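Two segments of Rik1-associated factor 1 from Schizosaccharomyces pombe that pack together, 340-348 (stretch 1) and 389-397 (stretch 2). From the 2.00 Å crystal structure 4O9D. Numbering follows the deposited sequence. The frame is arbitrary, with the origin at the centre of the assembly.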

# COMPACT_ATOMS: atom_id res chain seq x y z
N ASN A 340 -8.19 -5.92 -5.44
CA ASN A 340 -7.62 -5.00 -4.44
C ASN A 340 -6.55 -5.61 -3.54
O ASN A 340 -6.03 -4.96 -2.62
CB ASN A 340 -8.72 -4.45 -3.55
CG ASN A 340 -9.45 -3.28 -4.17
OD1 ASN A 340 -8.86 -2.50 -4.93
ND2 ASN A 340 -10.74 -3.15 -3.85
N MET A 341 -6.26 -6.88 -3.76
CA MET A 341 -5.20 -7.55 -3.03
C MET A 341 -4.35 -8.36 -4.01
O MET A 341 -4.89 -9.15 -4.79
CB MET A 341 -5.80 -8.52 -2.00
CG MET A 341 -4.79 -9.53 -1.49
SD MET A 341 -5.51 -10.75 -0.38
CE MET A 341 -4.01 -11.47 0.25
N ALA A 342 -3.04 -8.16 -3.99
CA ALA A 342 -2.16 -8.92 -4.87
C ALA A 342 -0.76 -8.98 -4.27
O ALA A 342 -0.05 -7.98 -4.28
CB ALA A 342 -2.12 -8.28 -6.27
N GLN A 343 -0.37 -10.14 -3.75
CA GLN A 343 0.91 -10.28 -3.06
C GLN A 343 1.48 -11.66 -3.22
O GLN A 343 0.74 -12.67 -3.22
CB GLN A 343 0.75 -10.01 -1.54
CG GLN A 343 0.52 -8.55 -1.17
CD GLN A 343 0.76 -8.27 0.31
OE1 GLN A 343 0.95 -9.19 1.12
NE2 GLN A 343 0.76 -6.99 0.68
N TRP A 344 2.80 -11.72 -3.30
CA TRP A 344 3.52 -12.97 -3.20
C TRP A 344 3.74 -13.34 -1.74
O TRP A 344 4.10 -12.51 -0.90
CB TRP A 344 4.84 -12.89 -3.95
CG TRP A 344 4.60 -12.65 -5.43
CD1 TRP A 344 4.37 -11.44 -6.03
CD2 TRP A 344 4.53 -13.64 -6.46
NE1 TRP A 344 4.18 -11.62 -7.39
CE2 TRP A 344 4.27 -12.96 -7.67
CE3 TRP A 344 4.66 -15.04 -6.48
CZ2 TRP A 344 4.14 -13.63 -8.88
CZ3 TRP A 344 4.55 -15.70 -7.68
CH2 TRP A 344 4.28 -15.01 -8.86
N GLN A 345 3.44 -14.60 -1.45
CA GLN A 345 3.72 -15.20 -0.15
C GLN A 345 5.14 -14.86 0.28
O GLN A 345 6.10 -15.25 -0.38
CB GLN A 345 3.57 -16.72 -0.28
CG GLN A 345 4.36 -17.51 0.76
CD GLN A 345 3.48 -17.99 1.89
OE1 GLN A 345 2.67 -18.90 1.71
NE2 GLN A 345 3.62 -17.37 3.05
N PRO A 346 5.30 -14.15 1.40
CA PRO A 346 6.69 -13.89 1.74
C PRO A 346 7.43 -15.20 1.98
O PRO A 346 6.86 -16.15 2.53
CB PRO A 346 6.60 -13.03 3.01
CG PRO A 346 5.22 -12.43 2.95
CD PRO A 346 4.37 -13.54 2.36
N LYS A 347 8.68 -15.26 1.53
CA LYS A 347 9.54 -16.41 1.77
C LYS A 347 9.13 -17.63 0.93
O LYS A 347 9.78 -18.67 1.01
CB LYS A 347 9.51 -16.75 3.27
CG LYS A 347 9.90 -15.57 4.17
CD LYS A 347 9.14 -15.56 5.49
CE LYS A 347 9.50 -16.76 6.35
NZ LYS A 347 9.66 -16.40 7.80
N GLY A 348 8.10 -17.49 0.09
CA GLY A 348 7.61 -18.58 -0.74
C GLY A 348 7.53 -18.24 -2.22
O GLY A 348 8.14 -17.26 -2.68
N GLU A 389 5.66 -9.59 6.92
CA GLU A 389 6.92 -9.96 6.30
C GLU A 389 7.42 -11.35 6.72
O GLU A 389 8.07 -12.04 5.94
CB GLU A 389 8.00 -8.90 6.59
CG GLU A 389 7.91 -7.68 5.72
CD GLU A 389 9.09 -6.74 5.93
OE1 GLU A 389 9.59 -6.18 4.93
OE2 GLU A 389 9.52 -6.56 7.10
N ASP A 390 7.15 -11.75 7.97
CA ASP A 390 7.58 -13.07 8.44
C ASP A 390 6.58 -14.19 8.06
O ASP A 390 6.73 -15.34 8.48
CB ASP A 390 7.87 -13.05 9.95
CG ASP A 390 6.61 -13.10 10.80
OD1 ASP A 390 5.50 -13.07 10.24
OD2 ASP A 390 6.72 -13.14 12.05
N ALA A 391 5.57 -13.85 7.26
CA ALA A 391 4.66 -14.85 6.70
C ALA A 391 3.72 -15.48 7.73
O ALA A 391 2.95 -16.40 7.40
CB ALA A 391 5.48 -15.95 6.00
N SER A 392 3.75 -14.97 8.96
CA SER A 392 3.00 -15.58 10.06
C SER A 392 1.59 -15.01 10.18
O SER A 392 0.76 -15.55 10.92
CB SER A 392 3.73 -15.40 11.41
OG SER A 392 3.62 -14.08 11.93
N LYS A 393 1.32 -13.93 9.46
CA LYS A 393 0.01 -13.30 9.52
C LYS A 393 -0.48 -12.99 8.12
O LYS A 393 0.31 -12.63 7.24
CB LYS A 393 0.08 -12.00 10.32
CG LYS A 393 0.56 -12.18 11.77
CD LYS A 393 -0.43 -13.02 12.57
CE LYS A 393 0.08 -13.35 13.98
NZ LYS A 393 1.33 -14.19 13.96
N LEU A 394 -1.79 -13.16 7.90
CA LEU A 394 -2.45 -12.62 6.72
C LEU A 394 -3.74 -11.89 7.16
O LEU A 394 -4.51 -12.41 7.98
CB LEU A 394 -2.74 -13.74 5.71
CG LEU A 394 -3.59 -13.32 4.50
CD1 LEU A 394 -2.85 -12.29 3.61
CD2 LEU A 394 -4.01 -14.56 3.66
N THR A 395 -3.95 -10.68 6.67
CA THR A 395 -5.09 -9.89 7.07
C THR A 395 -5.84 -9.57 5.79
O THR A 395 -5.24 -9.10 4.82
CB THR A 395 -4.65 -8.56 7.81
OG1 THR A 395 -3.90 -8.88 8.99
CG2 THR A 395 -5.86 -7.78 8.22
N VAL A 396 -7.15 -9.82 5.78
CA VAL A 396 -7.97 -9.58 4.61
C VAL A 396 -9.21 -8.78 5.01
O VAL A 396 -9.83 -9.09 6.02
CB VAL A 396 -8.38 -10.93 3.96
CG1 VAL A 396 -9.24 -10.73 2.74
CG2 VAL A 396 -7.12 -11.72 3.62
N CYS A 397 -9.55 -7.76 4.24
CA CYS A 397 -10.67 -6.86 4.57
C CYS A 397 -11.66 -6.76 3.42
O CYS A 397 -11.29 -6.93 2.26
CB CYS A 397 -10.15 -5.45 4.85
SG CYS A 397 -8.63 -5.34 5.81

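The contact between these two segments is small, about 323 Å² counting both sides, and it is held at two separate points: a loop-to-loop patch centred on A391 and a strand-to-strand patch centred on M341.

A391 gives up the most surface. Its phi/psi of 71/5 is a left-handed conformation, and its CB points toward stretch 1. Three neighbours crowd that one carbon: A391 CB lies 3.7 Å from P346 O, 3.7 Å from K347 CD and 3.8 Å from Q345 NE2. Here the backbones come close, with the CA atoms of P346 and A391 5.4 Å apart, so a short side chain suits the spot. The ring of P346 adds to this, its CB 4.3 Å from A391 CB and 3.4 Å from E389 O.

P346 and K347 are the middle residues of a type II turn, closed by the backbone hydrogen bond from G348 N to Q345 O (3.0 Å). Proline suits the second position because its ring restricts phi to values near the -62° found here. K347 uses both parts of its long side chain: the aliphatic portion lies against A391, while NZ donates a hydrogen bond to D390 O at 3.2 Å, the one hydrogen bond between the stretches. The side chain of D390 instead serves its own loop, where OD1 accepts from S392 N (2.9 Å) and S392 OG (2.7 Å).

At the other patch the main chains stand farther apart, 8.4 Å between the CA atoms of M341 and V396, and a long side chain spans the gap. Buried M341 is extended, with all three chi angles t, so that its CE comes within 3.6 Å of L394 CD1 and its SD within 4.4 Å of V396 CG2. Unbranched and apolar, methionine can reach these branched side chains without bringing a polar group into the interior.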